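Local coordinates for conserved hypothetical protein (Sulfolobus solfataricus, PDB 2GF6) that binds coenzyme A and probably hydrolyses fatty acyl-CoA thioesters, at residues L86-F95 / E106-I114; Y7-T18 / V71-L81. All coordinates share one frame; numbering follows the deposited sequence.

Interaction 1: L86-F95 / E106-I114; sequences LSNKTIKFEF and EGYVIQIAI. With COA (coenzyme A), chain E.
K92 lies extended across the ring of Y108, with its CE carbon over one face, 3.9 Å from the ring centroid. CG anti to the backbone N (chi1 177°) lets the lysine chain make this crossing, and NZ adds an off-centre cation-pi contact; the phenol OH is bonded to E62. The next step along the same face is apolar: K92 CG meets I110 CG1 at 3.9 Å, and T90 CG2 meets I110 CG2 at 3.6 Å. Here the hairpin receives the coenzyme. I110 CD1 approaches adenine N1A (3.5 Å), I112 CD1 reaches C8A from the same strand (3.6 Å), and L86 CD1 touches C2A.

On the other face of the sheet, aromatic rings take over. F95 turns its ring over G107, whose CA sits 3.9 Å from the ring centroid in a CH-pi contact; a CB at that glycine would collide with F95 CZ. Replacing F95 with alanine is likely to strip this cover from the G107 backbone and open a gap beside F33 and V79. F93 crosses Q111, ring and amide planes 63° apart, while Q111 OE1 is held by Y49. Paired backbone bonds, such as I91 N to Q111 O at 2.9 Å, set the register. This is an antiparallel beta hairpin of the HotDog sheet, with one face turned to helix 26-45 and the other lining the coenzyme A pocket.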
loop_
_atom_site.group_PDB
_atom_site.type_symbol
_atom_site.label_atom_id
_atom_site.label_comp_id
_atom_site.label_asym_id
_atom_site.label_seq_id
_atom_site.Cartn_x
_atom_site.Cartn_y
_atom_site.Cartn_z
ATOM N N LEU A 86 -7.436 -4.320 28.605
ATOM C CA LEU A 86 -7.451 -5.740 29.038
ATOM C C LEU A 86 -6.460 -6.096 30.151
ATOM O O LEU A 86 -6.684 -7.040 30.923
ATOM C CB LEU A 86 -7.191 -6.668 27.854
ATOM C CG LEU A 86 -8.011 -6.387 26.598
ATOM C CD1 LEU A 86 -7.741 -7.480 25.582
ATOM C CD2 LEU A 86 -9.461 -6.297 26.915
ATOM N N SER A 87 -5.375 -5.353 30.242
ATOM C CA SER A 87 -4.363 -5.637 31.229
ATOM C C SER A 87 -3.441 -4.434 31.460
ATOM O O SER A 87 -3.632 -3.360 30.880
ATOM C CB SER A 87 -3.549 -6.858 30.782
ATOM O OG SER A 87 -2.746 -6.563 29.662
ATOM N N ASN A 88 -2.406 -4.641 32.268
ATOM C CA ASN A 88 -1.335 -3.653 32.415
ATOM C C ASN A 88 -0.528 -3.419 31.129
ATOM O O ASN A 88 0.337 -2.550 31.091
ATOM C CB ASN A 88 -0.409 -3.996 33.621
ATOM C CG ASN A 88 0.434 -5.270 33.425
ATOM O OD1 ASN A 88 0.045 -6.177 32.746
ATOM N ND2 ASN A 88 1.562 -5.334 34.086
ATOM N N LYS A 89 -0.835 -4.143 30.056
ATOM C CA LYS A 89 -0.041 -4.034 28.852
ATOM C C LYS A 89 -0.735 -4.207 27.519
ATOM O O LYS A 89 -0.087 -4.011 26.497
ATOM C CB LYS A 89 1.135 -5.018 28.919
ATOM C CG LYS A 89 0.776 -6.457 29.019
ATOM C CD LYS A 89 2.023 -7.341 29.043
ATOM C CE LYS A 89 2.857 -7.152 30.276
ATOM N NZ LYS A 89 3.981 -8.168 30.331
ATOM N N THR A 90 -2.027 -4.540 27.524
ATOM C CA THR A 90 -2.779 -4.829 26.302
ATOM C C THR A 90 -4.079 -4.006 26.247
ATOM O O THR A 90 -4.762 -3.832 27.265
ATOM C CB THR A 90 -3.162 -6.288 26.278
ATOM O OG1 THR A 90 -1.976 -7.079 26.287
ATOM C CG2 THR A 90 -3.915 -6.583 25.060
ATOM N N ILE A 91 -4.389 -3.493 25.061
ATOM C CA ILE A 91 -5.620 -2.733 24.824
ATOM C C ILE A 91 -6.319 -3.304 23.622
ATOM O O ILE A 91 -5.657 -3.668 22.674
ATOM C CB ILE A 91 -5.301 -1.277 24.477
ATOM C CG1 ILE A 91 -4.553 -0.618 25.632
ATOM C CG2 ILE A 91 -6.601 -0.480 24.192
ATOM C CD1 ILE A 91 -3.904 0.698 25.255
ATOM N N LYS A 92 -7.648 -3.364 23.666
ATOM C CA LYS A 92 -8.465 -3.766 22.556
ATOM C C LYS A 92 -9.172 -2.520 22.058
ATOM O O LYS A 92 -9.994 -1.957 22.761
ATOM C CB LYS A 92 -9.504 -4.778 22.996
ATOM C CG LYS A 92 -10.473 -5.214 21.939
ATOM C CD LYS A 92 -11.394 -6.264 22.537
ATOM C CE LYS A 92 -12.324 -6.853 21.504
ATOM N NZ LYS A 92 -13.433 -7.516 22.219
ATOM N N PHE A 93 -8.815 -2.089 20.852
ATOM C CA PHE A 93 -9.374 -0.915 20.250
ATOM C C PHE A 93 -10.503 -1.386 19.378
ATOM O O PHE A 93 -10.252 -1.834 18.278
ATOM C CB PHE A 93 -8.311 -0.209 19.401
ATOM C CG PHE A 93 -7.292 0.547 20.206
ATOM C CD1 PHE A 93 -7.646 1.713 20.863
ATOM C CD2 PHE A 93 -5.972 0.104 20.303
ATOM C CE1 PHE A 93 -6.711 2.431 21.597
ATOM C CE2 PHE A 93 -5.039 0.824 21.040
ATOM C CZ PHE A 93 -5.410 1.982 21.691
ATOM N N GLU A 94 -11.726 -1.346 19.904
ATOM C CA GLU A 94 -12.953 -1.668 19.146
ATOM C C GLU A 94 -13.350 -0.462 18.300
ATOM O O GLU A 94 -13.202 0.666 18.752
ATOM C CB GLU A 94 -14.098 -1.988 20.092
ATOM C CG GLU A 94 -13.811 -3.046 21.164
ATOM C CD GLU A 94 -15.060 -3.413 22.007
ATOM O OE1 GLU A 94 -15.911 -2.538 22.301
ATOM O OE2 GLU A 94 -15.177 -4.587 22.406
ATOM N N PHE A 95 -13.866 -0.684 17.090
ATOM C CA PHE A 95 -14.234 0.427 16.220
ATOM C C PHE A 95 -15.453 0.121 15.368
ATOM O O PHE A 95 -15.717 -1.041 15.070
ATOM C CB PHE A 95 -13.061 0.836 15.322
ATOM C CG PHE A 95 -12.661 -0.213 14.318
ATOM C CD1 PHE A 95 -13.368 -0.361 13.118
ATOM C CD2 PHE A 95 -11.554 -1.047 14.547
ATOM C CE1 PHE A 95 -13.002 -1.327 12.179
ATOM C CE2 PHE A 95 -11.187 -2.022 13.598
ATOM C CZ PHE A 95 -11.921 -2.153 12.413
ATOM N N GLU A 106 -17.517 -2.976 11.375
ATOM C CA GLU A 106 -17.102 -3.032 12.790
ATOM C C GLU A 106 -15.930 -3.992 13.024
ATOM O O GLU A 106 -15.741 -4.950 12.282
ATOM C CB GLU A 106 -18.272 -3.429 13.676
ATOM C CG GLU A 106 -18.948 -4.713 13.269
ATOM C CD GLU A 106 -20.172 -4.966 14.095
ATOM O OE1 GLU A 106 -20.042 -4.927 15.342
ATOM O OE2 GLU A 106 -21.251 -5.193 13.511
ATOM N N GLY A 107 -15.142 -3.744 14.062
ATOM C CA GLY A 107 -13.973 -4.571 14.307
ATOM C C GLY A 107 -13.208 -4.221 15.547
ATOM O O GLY A 107 -13.680 -3.460 16.370
ATOM N N TYR A 108 -12.016 -4.799 15.674
ATOM C CA TYR A 108 -11.117 -4.421 16.738
ATOM C C TYR A 108 -9.724 -4.773 16.322
ATOM O O TYR A 108 -9.529 -5.610 15.458
ATOM C CB TYR A 108 -11.480 -5.140 18.041
ATOM C CG TYR A 108 -11.365 -6.649 18.011
ATOM C CD1 TYR A 108 -10.103 -7.293 18.059
ATOM C CD2 TYR A 108 -12.506 -7.456 17.938
ATOM C CE1 TYR A 108 -10.009 -8.696 18.028
ATOM C CE2 TYR A 108 -12.410 -8.846 17.903
ATOM C CZ TYR A 108 -11.166 -9.448 17.949
ATOM O OH TYR A 108 -11.101 -10.787 17.905
ATOM N N VAL A 109 -8.750 -4.089 16.898
ATOM C CA VAL A 109 -7.369 -4.569 16.898
ATOM C C VAL A 109 -6.960 -4.585 18.349
ATOM O O VAL A 109 -7.355 -3.737 19.137
ATOM C CB VAL A 109 -6.351 -3.686 16.079
ATOM C CG1 VAL A 109 -6.888 -3.402 14.717
ATOM C CG2 VAL A 109 -6.065 -2.401 16.741
ATOM N N ILE A 110 -6.149 -5.559 18.679
ATOM C CA ILE A 110 -5.591 -5.678 19.975
ATOM C C ILE A 110 -4.123 -5.331 19.905
ATOM O O ILE A 110 -3.363 -5.887 19.129
ATOM C CB ILE A 110 -5.839 -7.074 20.488
ATOM C CG1 ILE A 110 -7.347 -7.216 20.732
ATOM C CG2 ILE A 110 -4.935 -7.367 21.694
ATOM C CD1 ILE A 110 -7.775 -8.476 21.331
ATOM N N GLN A 111 -3.727 -4.396 20.755
ATOM C CA GLN A 111 -2.369 -3.934 20.779
ATOM C C GLN A 111 -1.701 -4.180 22.097
ATOM O O GLN A 111 -2.318 -4.083 23.147
ATOM C CB GLN A 111 -2.311 -2.464 20.371
ATOM C CG GLN A 111 -2.491 -2.389 18.887
ATOM C CD GLN A 111 -2.047 -1.113 18.308
ATOM O OE1 GLN A 111 -2.746 -0.102 18.425
ATOM N NE2 GLN A 111 -0.901 -1.134 17.631
ATOM N N ILE A 112 -0.425 -4.534 22.010
ATOM C CA ILE A 112 0.369 -4.880 23.162
ATOM C C ILE A 112 1.563 -3.952 23.196
ATOM O O ILE A 112 2.188 -3.709 22.178
ATOM C CB ILE A 112 0.804 -6.378 23.104
ATOM C CG1 ILE A 112 -0.416 -7.292 22.946
ATOM C CG2 ILE A 112 1.584 -6.794 24.342
ATOM C CD1 ILE A 112 -0.044 -8.742 22.810
ATOM N N ALA A 113 1.843 -3.416 24.389
ATOM C CA ALA A 113 3.026 -2.645 24.657
ATOM C C ALA A 113 4.240 -3.589 24.771
ATOM O O ALA A 113 4.172 -4.636 25.432
ATOM C CB ALA A 113 2.829 -1.836 25.936
ATOM N N ILE A 114 5.326 -3.238 24.085
ATOM C CA ILE A 114 6.547 -4.030 24.126
ATOM C C ILE A 114 7.813 -3.214 24.281
ATOM O O ILE A 114 7.851 -2.036 23.939
ATOM C CB ILE A 114 6.700 -4.943 22.861
ATOM C CG1 ILE A 114 6.973 -4.119 21.583
ATOM C CG2 ILE A 114 5.493 -5.783 22.695
ATOM C CD1 ILE A 114 7.463 -4.957 20.395
HETATM N N1A COA E . -5.801 -10.789 23.020
HETATM C C2A COA E . -5.667 -10.434 24.357
HETATM N N3A COA E . -4.456 -10.613 25.001
HETATM C C4A COA E . -3.422 -11.139 24.303
HETATM C C5A COA E . -3.550 -11.497 22.965
HETATM C C6A COA E . -4.746 -11.316 22.313
HETATM N N6A COA E . -4.907 -11.869 21.105
HETATM N N7A COA E . -2.361 -11.976 22.541
HETATM C C8A COA E . -1.477 -11.917 23.572
HETATM N N9A COA E . -2.140 -11.417 24.663
HETATM C C1B COA E . -1.679 -11.308 26.046
HETATM C C2B COA E . -1.188 -12.593 26.658
HETATM O O2B COA E . -2.232 -13.369 27.173
HETATM C C3B COA E . -0.335 -12.066 27.779
HETATM O O3B COA E . -1.205 -11.818 28.877
HETATM P P3B COA E . -0.736 -11.770 30.423
HETATM O O7A COA E . -0.787 -10.316 30.864
HETATM O O8A COA E . 0.658 -12.315 30.652
HETATM O O9A COA E . -1.760 -12.537 31.218
HETATM C C4B COA E . 0.227 -10.760 27.230
HETATM O O4B COA E . -0.579 -10.444 26.110
HETATM C C5B COA E . 1.660 -10.865 26.771
HETATM O O5B COA E . 1.708 -11.812 25.745
HETATM P P1A COA E . 2.826 -12.960 25.686
HETATM O O1A COA E . 2.318 -14.218 25.057
HETATM O O2A COA E . 3.441 -13.189 27.030
HETATM O O3A COA E . 3.827 -12.311 24.614
HETATM P P2A COA E . 5.346 -11.843 24.772
HETATM O O4A COA E . 6.370 -12.936 24.758
HETATM O O5A COA E . 5.616 -10.875 25.892
HETATM O O6A COA E . 5.466 -11.071 23.387
HETATM C CBP COA E . 4.965 -10.541 21.224
HETATM C CCP COA E . 4.346 -10.732 22.593
HETATM C CDP COA E . 6.053 -11.611 21.055
HETATM C CEP COA E . 5.571 -9.145 21.204
HETATM C CAP COA E . 3.920 -10.740 20.141
HETATM O OAP COA E . 3.403 -12.054 20.154
HETATM C C9P COA E . 4.444 -10.509 18.764
HETATM O O9P COA E . 5.764 -10.110 18.475
HETATM N N8P COA E . 3.553 -10.704 17.833
HETATM C C7P COA E . 3.866 -10.267 16.496
HETATM C C6P COA E . 2.965 -9.107 16.182
HETATM C C5P COA E . 3.094 -8.711 14.746
HETATM O O5P COA E . 4.021 -9.090 13.997
HETATM N N4P COA E . 2.097 -7.932 14.395
HETATM C C3P COA E . 1.806 -7.758 13.002
HETATM C C2P COA E . 0.514 -7.011 12.847
HETATM S S1P COA E . 0.263 -6.751 11.132
#

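Interaction 2: Y7-T18 / V71-L81; sequences YVFEDVVRIYDT and VKLGDKLTVLL
V13 packs its isopropyl group against the turn that opens the 71-81 segment: CB lies close to K72 O, and, with CG1 anti to the backbone N (chi1 -177°), CG2 stands beside that N and reaches L77 CD1 at 3.7 Å. Its backbone is gripped at the same time, with V13 N bonded to D75 O (2.8 Å) and V13 O receiving G74 N. L73 extends its CD1 to lie beside the peptide that joins R14 to I15. Beyond the turn the strands run antiparallel through hydrogen-bonded pairs F9-V79 and D11-L77, the bond from V79 N to F9 O measuring 2.7 Å. Between them E10 and T78 stand side by side, and a weak bond of 3.1 Å joins T78 OG1 to E10 OE2. F9 presents its ring edge to V79 CG2.

A second shell fixes these groups. K72 to D75 form a type II turn, with a glycine, G74, at its positive-phi position (phi 99°); D75 OD2 accepts K72 N from above the carboxylate plane and also pairs with K99. D11 lies with OD2 in plane at the edge of the F9 ring, and its carboxylate is shared: OD1 takes V12 N and a long salt bridge from R14 NH1 (3.6 Å), whereas OD2 meets R31 and N35 of helix 26-45. D17 OD2 accepts R14 N, just where the chain leaves strand 8-12 for the 3-10 segment 15-17. Farther out, R14 pairs with E38 of the third subunit, and T18 OG1 bonds to A20 N of the fourth. The whole illustrates how a short N-terminal strand pairs with strand 76-85 in the HotDog sheet, tied to the central helix by charge and carried into the subunit interfaces.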
loop_
_atom_site.group_PDB
_atom_site.type_symbol
_atom_site.label_atom_id
_atom_site.label_comp_id
_atom_site.label_asym_id
_atom_site.label_seq_id
_atom_site.Cartn_x
_atom_site.Cartn_y
_atom_site.Cartn_z
ATOM N N TYR A 7 -12.741 10.074 20.645
ATOM C CA TYR A 7 -13.174 8.775 20.210
ATOM C C TYR A 7 -13.754 8.839 18.824
ATOM O O TYR A 7 -14.049 7.795 18.273
ATOM C CB TYR A 7 -14.213 8.211 21.187
ATOM C CG TYR A 7 -13.671 8.042 22.598
ATOM C CD1 TYR A 7 -12.678 7.108 22.877
ATOM C CD2 TYR A 7 -14.135 8.811 23.632
ATOM C CE1 TYR A 7 -12.164 6.963 24.151
ATOM C CE2 TYR A 7 -13.629 8.672 24.911
ATOM C CZ TYR A 7 -12.646 7.745 25.171
ATOM O OH TYR A 7 -12.146 7.590 26.454
ATOM N N VAL A 8 -13.934 10.054 18.281
ATOM C CA VAL A 8 -14.543 10.275 16.961
ATOM C C VAL A 8 -13.493 10.790 15.975
ATOM O O VAL A 8 -12.817 11.784 16.242
ATOM C CB VAL A 8 -15.704 11.314 17.024
ATOM C CG1 VAL A 8 -16.533 11.301 15.730
ATOM C CG2 VAL A 8 -16.614 11.064 18.222
ATOM N N PHE A 9 -13.379 10.122 14.832
ATOM C CA PHE A 9 -12.492 10.544 13.746
ATOM C C PHE A 9 -13.224 10.523 12.416
ATOM O O PHE A 9 -13.922 9.561 12.128
ATOM C CB PHE A 9 -11.293 9.588 13.656
ATOM C CG PHE A 9 -10.301 9.957 12.579
ATOM C CD1 PHE A 9 -9.418 11.002 12.771
ATOM C CD2 PHE A 9 -10.256 9.257 11.389
ATOM C CE1 PHE A 9 -8.508 11.357 11.795
ATOM C CE2 PHE A 9 -9.357 9.608 10.400
ATOM C CZ PHE A 9 -8.480 10.672 10.603
ATOM N N GLU A 10 -13.035 11.550 11.588
ATOM C CA GLU A 10 -13.640 11.561 10.259
ATOM C C GLU A 10 -12.607 11.522 9.147
ATOM O O GLU A 10 -11.549 12.150 9.249
ATOM C CB GLU A 10 -14.531 12.786 10.072
ATOM C CG GLU A 10 -15.417 13.056 11.237
ATOM C CD GLU A 10 -16.547 13.955 10.859
ATOM O OE1 GLU A 10 -16.300 15.138 10.551
ATOM O OE2 GLU A 10 -17.683 13.450 10.846
ATOM N N ASP A 11 -12.933 10.775 8.085
ATOM C CA ASP A 11 -12.041 10.598 6.950
ATOM C C ASP A 11 -12.864 10.454 5.669
ATOM O O ASP A 11 -14.081 10.389 5.709
ATOM C CB ASP A 11 -11.130 9.383 7.168
ATOM C CG ASP A 11 -9.685 9.638 6.709
ATOM O OD1 ASP A 11 -9.501 10.351 5.692
ATOM O OD2 ASP A 11 -8.740 9.149 7.379
ATOM N N VAL A 12 -12.183 10.431 4.536
ATOM C CA VAL A 12 -12.828 10.374 3.217
ATOM C C VAL A 12 -12.103 9.308 2.388
ATOM O O VAL A 12 -10.866 9.176 2.479
ATOM C CB VAL A 12 -12.814 11.782 2.529
ATOM C CG1 VAL A 12 -11.386 12.248 2.255
ATOM C CG2 VAL A 12 -13.632 11.798 1.254
ATOM N N VAL A 13 -12.873 8.520 1.639
ATOM C CA VAL A 13 -12.302 7.454 0.829
ATOM C C VAL A 13 -11.641 8.025 -0.419
ATOM O O VAL A 13 -12.249 8.782 -1.168
ATOM C CB VAL A 13 -13.359 6.370 0.435
ATOM C CG1 VAL A 13 -12.712 5.219 -0.368
ATOM C CG2 VAL A 13 -14.016 5.768 1.687
ATOM N N ARG A 14 -10.382 7.633 -0.617
ATOM C CA ARG A 14 -9.485 8.206 -1.617
ATOM C C ARG A 14 -9.179 7.148 -2.686
ATOM O O ARG A 14 -9.460 5.960 -2.524
ATOM C CB ARG A 14 -8.189 8.682 -0.956
ATOM C CG ARG A 14 -8.011 10.174 -0.889
ATOM C CD ARG A 14 -8.784 10.821 0.225
ATOM N NE ARG A 14 -8.361 12.213 0.445
ATOM C CZ ARG A 14 -8.127 12.760 1.641
ATOM N NH1 ARG A 14 -8.288 12.052 2.771
ATOM N NH2 ARG A 14 -7.733 14.019 1.714
ATOM N N ILE A 15 -8.608 7.576 -3.799
ATOM C CA ILE A 15 -8.300 6.627 -4.883
ATOM C C ILE A 15 -7.342 5.533 -4.433
ATOM O O ILE A 15 -7.441 4.368 -4.837
ATOM C CB ILE A 15 -7.729 7.371 -6.137
ATOM C CG1 ILE A 15 -7.625 6.407 -7.311
ATOM C CG2 ILE A 15 -6.370 8.107 -5.820
ATOM C CD1 ILE A 15 -8.933 5.762 -7.673
ATOM N N TYR A 16 -6.398 5.903 -3.589
ATOM C CA TYR A 16 -5.465 4.926 -3.086
ATOM C C TYR A 16 -6.114 4.026 -2.008
ATOM O O TYR A 16 -5.477 3.094 -1.499
ATOM C CB TYR A 16 -4.184 5.608 -2.568
ATOM C CG TYR A 16 -4.414 6.774 -1.627
ATOM C CD1 TYR A 16 -4.754 6.557 -0.295
ATOM C CD2 TYR A 16 -4.242 8.087 -2.047
ATOM C CE1 TYR A 16 -4.976 7.603 0.573
ATOM C CE2 TYR A 16 -4.476 9.164 -1.163
ATOM C CZ TYR A 16 -4.840 8.899 0.153
ATOM O OH TYR A 16 -5.067 9.928 1.068
ATOM N N ASP A 17 -7.366 4.294 -1.637
ATOM C CA ASP A 17 -8.080 3.369 -0.718
ATOM C C ASP A 17 -8.846 2.267 -1.424
ATOM O O ASP A 17 -9.395 1.376 -0.777
ATOM C CB ASP A 17 -9.054 4.140 0.185
ATOM C CG ASP A 17 -8.338 5.106 1.112
ATOM O OD1 ASP A 17 -7.277 4.728 1.660
ATOM O OD2 ASP A 17 -8.826 6.236 1.245
ATOM N N THR A 18 -8.871 2.310 -2.749
ATOM C CA THR A 18 -9.713 1.425 -3.552
ATOM C C THR A 18 -8.895 0.483 -4.420
ATOM O O THR A 18 -7.748 0.768 -4.715
ATOM C CB THR A 18 -10.540 2.244 -4.563
ATOM O OG1 THR A 18 -9.651 2.922 -5.465
ATOM C CG2 THR A 18 -11.401 3.308 -3.842
ATOM N N VAL A 71 -17.695 0.724 1.136
ATOM C CA VAL A 71 -17.495 2.159 0.988
ATOM C C VAL A 71 -16.699 2.435 -0.299
ATOM O O VAL A 71 -15.842 1.644 -0.720
ATOM C CB VAL A 71 -16.829 2.820 2.265
ATOM C CG1 VAL A 71 -17.770 2.710 3.444
ATOM C CG2 VAL A 71 -15.511 2.202 2.624
ATOM N N LYS A 72 -16.967 3.586 -0.882
ATOM C CA LYS A 72 -16.521 3.913 -2.215
ATOM C C LYS A 72 -15.739 5.195 -2.265
ATOM O O LYS A 72 -15.687 5.966 -1.303
ATOM C CB LYS A 72 -17.738 4.044 -3.137
ATOM C CG LYS A 72 -18.592 2.783 -3.142
ATOM C CD LYS A 72 -19.835 2.918 -3.988
ATOM C CE LYS A 72 -19.466 3.122 -5.453
ATOM N NZ LYS A 72 -20.404 2.459 -6.395
ATOM N N LEU A 73 -15.162 5.439 -3.432
ATOM C CA LEU A 73 -14.318 6.594 -3.621
ATOM C C LEU A 73 -15.135 7.849 -3.363
ATOM O O LEU A 73 -16.186 8.043 -3.963
ATOM C CB LEU A 73 -13.763 6.581 -5.035
ATOM C CG LEU A 73 -12.890 7.733 -5.496
ATOM C CD1 LEU A 73 -11.583 7.775 -4.779
ATOM C CD2 LEU A 73 -12.697 7.567 -7.030
ATOM N N GLY A 74 -14.665 8.703 -2.456
ATOM C CA GLY A 74 -15.377 9.954 -2.179
ATOM C C GLY A 74 -16.258 9.920 -0.937
ATOM O O GLY A 74 -16.565 10.972 -0.372
ATOM N N ASP A 75 -16.670 8.733 -0.487
ATOM C CA ASP A 75 -17.547 8.659 0.680
ATOM C C ASP A 75 -16.833 9.287 1.862
ATOM O O ASP A 75 -15.635 9.100 2.017
ATOM C CB ASP A 75 -17.917 7.206 0.989
ATOM C CG ASP A 75 -18.946 6.642 0.014
ATOM O OD1 ASP A 75 -19.497 7.425 -0.825
ATOM O OD2 ASP A 75 -19.216 5.425 0.099
ATOM N N LYS A 76 -17.560 10.065 2.665
ATOM C CA LYS A 76 -17.055 10.499 3.968
ATOM C C LYS A 76 -17.415 9.464 5.009
ATOM O O LYS A 76 -18.528 8.933 5.000
ATOM C CB LYS A 76 -17.668 11.827 4.403
ATOM C CG LYS A 76 -17.240 13.020 3.572
ATOM C CD LYS A 76 -17.816 14.352 4.129
ATOM C CE LYS A 76 -19.361 14.364 4.333
ATOM N NZ LYS A 76 -20.159 14.436 3.068
ATOM N N LEU A 77 -16.505 9.248 5.953
ATOM C CA LEU A 77 -16.663 8.229 6.985
ATOM C C LEU A 77 -16.405 8.802 8.370
ATOM O O LEU A 77 -15.669 9.763 8.529
ATOM C CB LEU A 77 -15.687 7.079 6.749
ATOM C CG LEU A 77 -15.661 6.501 5.340
ATOM C CD1 LEU A 77 -14.628 5.448 5.280
ATOM C CD2 LEU A 77 -17.001 5.938 4.911
ATOM N N THR A 78 -17.047 8.209 9.361
ATOM C CA THR A 78 -16.848 8.558 10.742
ATOM C C THR A 78 -16.445 7.252 11.404
ATOM O O THR A 78 -17.131 6.256 11.276
ATOM C CB THR A 78 -18.158 9.128 11.355
ATOM O OG1 THR A 78 -18.451 10.400 10.770
ATOM C CG2 THR A 78 -18.045 9.290 12.867
ATOM N N VAL A 79 -15.281 7.239 12.046
ATOM C CA VAL A 79 -14.873 6.105 12.848
ATOM C C VAL A 79 -15.150 6.452 14.324
ATOM O O VAL A 79 -14.818 7.536 14.790
ATOM C CB VAL A 79 -13.371 5.739 12.612
ATOM C CG1 VAL A 79 -13.038 4.377 13.183
ATOM C CG2 VAL A 79 -13.021 5.812 11.117
ATOM N N LEU A 80 -15.792 5.513 15.019
ATOM C CA LEU A 80 -16.048 5.560 16.454
ATOM C C LEU A 80 -15.125 4.564 17.159
ATOM O O LEU A 80 -15.089 3.398 16.811
ATOM C CB LEU A 80 -17.517 5.214 16.746
ATOM C CG LEU A 80 -18.574 5.980 15.941
ATOM C CD1 LEU A 80 -19.969 5.630 16.363
ATOM C CD2 LEU A 80 -18.387 7.474 16.084
ATOM N N LEU A 81 -14.391 5.031 18.163
ATOM C CA LEU A 81 -13.465 4.176 18.895
ATOM C C LEU A 81 -13.942 3.868 20.312
ATOM O O LEU A 81 -14.443 4.748 21.014
ATOM C CB LEU A 81 -12.092 4.844 18.974
ATOM C CG LEU A 81 -10.891 3.920 19.221
ATOM C CD1 LEU A 81 -10.583 3.049 17.994
ATOM C CD2 LEU A 81 -9.701 4.768 19.576
#

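In the fold
The two contacts belong to one antiparallel sheet and follow in series along the chain: interaction 2 is complete before interaction 1 begins. Their centres lie 22 Å apart, on opposite sides of the chain's centre. Strand 76-85 supplies half of interaction 2 and pairs with strand 90-99, which supplies half of interaction 1, so the order across the sheet is 8-12, 76-85, 90-99, 102-115. They touch at this seam, where F95 CB meets L80 O at 3.6 Å and F93 packs on L81. Helix 26-45 lies against side chains from both. Interaction 1 lines a coenzyme A pocket, while interaction 2 reaches the third and fourth subunits and places the V71 side chain about 6 Å from a bound coenzyme A.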